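PDB 4WCG: ORF112 from Cyprinid herpesvirus 3, which binds left-handed Z-DNA through its Zalpha domain, a small winged helix-turn-helix module, and probably takes part in viral interference with innate immunity. Local coordinates for residues Leu65-Arg69 with Ser70-Arg74. Numbering follows the deposited sequence.
Sequences LGAQR and SEVNR. With nucleotides of chain D.
The backbone bond from Val72 N to Gln68 O closes the first turn of helix 69-81, the recognition helix of the winged helix-turn-helix fold of Zalpha domains, just after the turn that follows helix 58-65. The chain leaves that earlier helix at Gly66 with positive phi (71°), and Gln68 takes the N-cap position. From there the i to i+4 pattern starts: Val72 N donates to Gln68 O at 3.1 Å, almost straight at 171°, and Asn73 N donates to Arg69 O at 2.9 Å.

On the inner side of the turn, Val72 CG2 lies beside Gln68 O and meets the methyl of Ala67, CG2 to CB 4.1 Å, while its side chain also packs on Ala58, Ile61 and Ala62 of helix 58-65; this joins the two helices of the motif. Glu71, extended, brings OE1 alongside the same Ala67 methyl.

The face turned to the DNA illustrates how a recognition helix can grip the sugar-phosphate backbone. Asn73 lays CB against the sugar and O5' of DG5 of chain D, and its ND2 donates to the phosphate oxygen OP1 of that nucleotide at 2.9 Å. Ser70 adds a carbon contact, CB to OP2 of DG5 of chain D. One turn earlier than Asn73, Arg69 has CG anti to its own N (chi1 -173°) and runs extended past the phosphate, with NE 3.9 Å from OP1 of DG5 of chain D, a position from which its charge probably helps to attract the DNA. Arg74 bends beyond CG, and its NH1 donates to OP1 of DC6 of chain D at 2.8 Å, while NH2 is held by Pro37 O. A single water ties the first turn together, accepting from Arg69 NH2, in the guanidinium plane, and from Asn73 ND2, each 3.0 Å from its oxygen.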
loop_
_atom_site.group_PDB
_atom_site.type_symbol
_atom_site.label_atom_id
_atom_site.label_comp_id
_atom_site.label_asym_id
_atom_site.label_seq_id
_atom_site.Cartn_x
_atom_site.Cartn_y
_atom_site.Cartn_z
ATOM N N LEU A 65 21.718 -0.171 1.725
ATOM C CA LEU A 65 21.549 -0.687 3.082
ATOM C C LEU A 65 22.328 -1.971 3.340
ATOM O O LEU A 65 22.505 -2.364 4.492
ATOM C CB LEU A 65 20.070 -0.942 3.375
ATOM C CG LEU A 65 19.176 0.290 3.327
ATOM C CD1 LEU A 65 17.723 -0.094 3.523
ATOM C CD2 LEU A 65 19.623 1.264 4.401
ATOM N N GLY A 66 22.786 -2.625 2.276
ATOM C CA GLY A 66 23.352 -3.959 2.404
ATOM C C GLY A 66 22.264 -4.982 2.708
ATOM O O GLY A 66 22.407 -5.834 3.587
ATOM N N ALA A 67 21.157 -4.904 1.982
ATOM C CA ALA A 67 20.064 -5.839 2.192
ATOM C C ALA A 67 19.690 -6.524 0.882
ATOM O O ALA A 67 20.219 -6.194 -0.178
ATOM C CB ALA A 67 18.844 -5.125 2.789
ATOM N N GLN A 68 18.791 -7.490 0.969
ATOM C CA GLN A 68 18.253 -8.139 -0.215
ATOM C C GLN A 68 17.160 -7.287 -0.818
ATOM O O GLN A 68 16.389 -6.658 -0.098
ATOM C CB GLN A 68 17.688 -9.515 0.115
ATOM C CG GLN A 68 18.746 -10.594 0.326
ATOM C CD GLN A 68 18.139 -11.979 0.296
ATOM O OE1 GLN A 68 17.481 -12.403 1.245
ATOM N NE2 GLN A 68 18.331 -12.685 -0.814
ATOM N N ARG A 69 17.098 -7.280 -2.139
ATOM C CA ARG A 69 16.016 -6.608 -2.852
ATOM C C ARG A 69 14.640 -7.083 -2.373
ATOM O O ARG A 69 13.729 -6.281 -2.186
ATOM C CB ARG A 69 16.174 -6.852 -4.348
ATOM C CG ARG A 69 15.225 -6.079 -5.245
ATOM C CD ARG A 69 15.613 -6.380 -6.691
ATOM N NE ARG A 69 14.597 -5.980 -7.657
ATOM C CZ ARG A 69 14.765 -6.036 -8.974
ATOM N NH1 ARG A 69 15.914 -6.476 -9.478
ATOM N NH2 ARG A 69 13.785 -5.655 -9.784
ATOM N N SER A 70 14.503 -8.387 -2.148
ATOM C CA SER A 70 13.204 -8.918 -1.722
ATOM C C SER A 70 12.816 -8.382 -0.340
ATOM O O SER A 70 11.652 -8.091 -0.099
ATOM C CB SER A 70 13.203 -10.451 -1.727
ATOM O OG SER A 70 14.211 -10.956 -0.871
ATOM N N GLU A 71 13.793 -8.257 0.562
ATOM C CA GLU A 71 13.523 -7.725 1.894
ATOM C C GLU A 71 13.098 -6.268 1.842
ATOM O O GLU A 71 12.138 -5.863 2.488
ATOM C CB GLU A 71 14.762 -7.873 2.781
ATOM C CG GLU A 71 14.588 -7.323 4.182
ATOM C CD GLU A 71 15.796 -7.577 5.067
ATOM O OE1 GLU A 71 16.844 -8.009 4.537
ATOM O OE2 GLU A 71 15.692 -7.345 6.291
ATOM N N VAL A 72 13.823 -5.475 1.064
ATOM C CA VAL A 72 13.455 -4.080 0.894
ATOM C C VAL A 72 12.038 -3.958 0.303
ATOM O O VAL A 72 11.217 -3.164 0.786
ATOM C CB VAL A 72 14.497 -3.348 0.026
ATOM C CG1 VAL A 72 13.990 -1.964 -0.388
ATOM C CG2 VAL A 72 15.795 -3.208 0.805
ATOM N N ASN A 73 11.726 -4.758 -0.708
ATOM C CA ASN A 73 10.398 -4.686 -1.308
ATOM C C ASN A 73 9.326 -5.137 -0.320
ATOM O O ASN A 73 8.237 -4.568 -0.302
ATOM C CB ASN A 73 10.330 -5.510 -2.606
ATOM C CG ASN A 73 10.644 -4.674 -3.827
ATOM O OD1 ASN A 73 10.356 -3.475 -3.839
ATOM N ND2 ASN A 73 11.199 -5.290 -4.863
ATOM N N ARG A 74 9.612 -6.150 0.501
ATOM C CA ARG A 74 8.616 -6.585 1.476
ATOM C C ARG A 74 8.250 -5.404 2.381
ATOM O O ARG A 74 7.058 -5.168 2.686
ATOM C CB ARG A 74 9.139 -7.766 2.295
ATOM C CG ARG A 74 8.068 -8.394 3.198
ATOM C CD ARG A 74 8.524 -9.701 3.805
ATOM N NE ARG A 74 9.591 -9.502 4.773
ATOM C CZ ARG A 74 10.858 -9.829 4.557
ATOM N NH1 ARG A 74 11.213 -10.350 3.394
ATOM N NH2 ARG A 74 11.767 -9.630 5.502
ATOM P P DG D 5 11.210 -9.125 -5.261
ATOM O OP1 DG D 5 11.859 -7.943 -5.775
ATOM O OP2 DG D 5 12.012 -10.292 -4.987
ATOM O "O5'" DG D 5 10.431 -8.681 -3.961
ATOM C "C5'" DG D 5 9.636 -9.605 -3.271
ATOM C "C4'" DG D 5 8.861 -8.922 -2.172
ATOM O "O4'" DG D 5 7.976 -7.939 -2.729
ATOM C "C3'" DG D 5 7.982 -9.873 -1.373
ATOM O "O3'" DG D 5 8.704 -10.204 -0.204
ATOM C "C2'" DG D 5 6.737 -9.060 -1.071
ATOM C "C1'" DG D 5 6.713 -7.958 -2.105
ATOM N N9 DG D 5 5.702 -8.047 -3.153
ATOM C C8 DG D 5 4.872 -7.037 -3.551
ATOM N N7 DG D 5 4.113 -7.362 -4.555
ATOM C C5 DG D 5 4.465 -8.669 -4.838
ATOM C C6 DG D 5 3.970 -9.552 -5.818
ATOM O O6 DG D 5 3.097 -9.354 -6.647
ATOM N N1 DG D 5 4.620 -10.774 -5.773
ATOM C C2 DG D 5 5.608 -11.108 -4.889
ATOM N N2 DG D 5 6.105 -12.336 -4.999
ATOM N N3 DG D 5 6.070 -10.295 -3.961
ATOM C C4 DG D 5 5.453 -9.103 -3.988
ATOM P P DC D 6 9.023 -11.692 0.139
ATOM O OP1 DC D 6 9.745 -11.697 1.372
ATOM O OP2 DC D 6 9.559 -12.337 -1.007
ATOM O "O5'" DC D 6 7.562 -12.268 0.356
ATOM C "C5'" DC D 6 7.281 -13.290 1.288
ATOM C "C4'" DC D 6 6.405 -14.343 0.654
ATOM O "O4'" DC D 6 5.148 -13.777 0.255
ATOM C "C3'" DC D 6 6.973 -15.001 -0.600
ATOM O "O3'" DC D 6 6.636 -16.374 -0.554
ATOM C "C2'" DC D 6 6.199 -14.340 -1.719
ATOM C "C1'" DC D 6 4.851 -14.133 -1.072
ATOM N N1 DC D 6 4.042 -13.060 -1.675
ATOM C C2 DC D 6 3.214 -13.378 -2.747
ATOM O O2 DC D 6 3.208 -14.534 -3.175
ATOM N N3 DC D 6 2.471 -12.408 -3.314
ATOM C C4 DC D 6 2.521 -11.167 -2.837
ATOM N N4 DC D 6 1.756 -10.245 -3.410
ATOM C C5 DC D 6 3.355 -10.816 -1.745
ATOM C C6 DC D 6 4.070 -11.788 -1.182
HETATM O O HOH W 1 11.928 -4.623 -7.715
#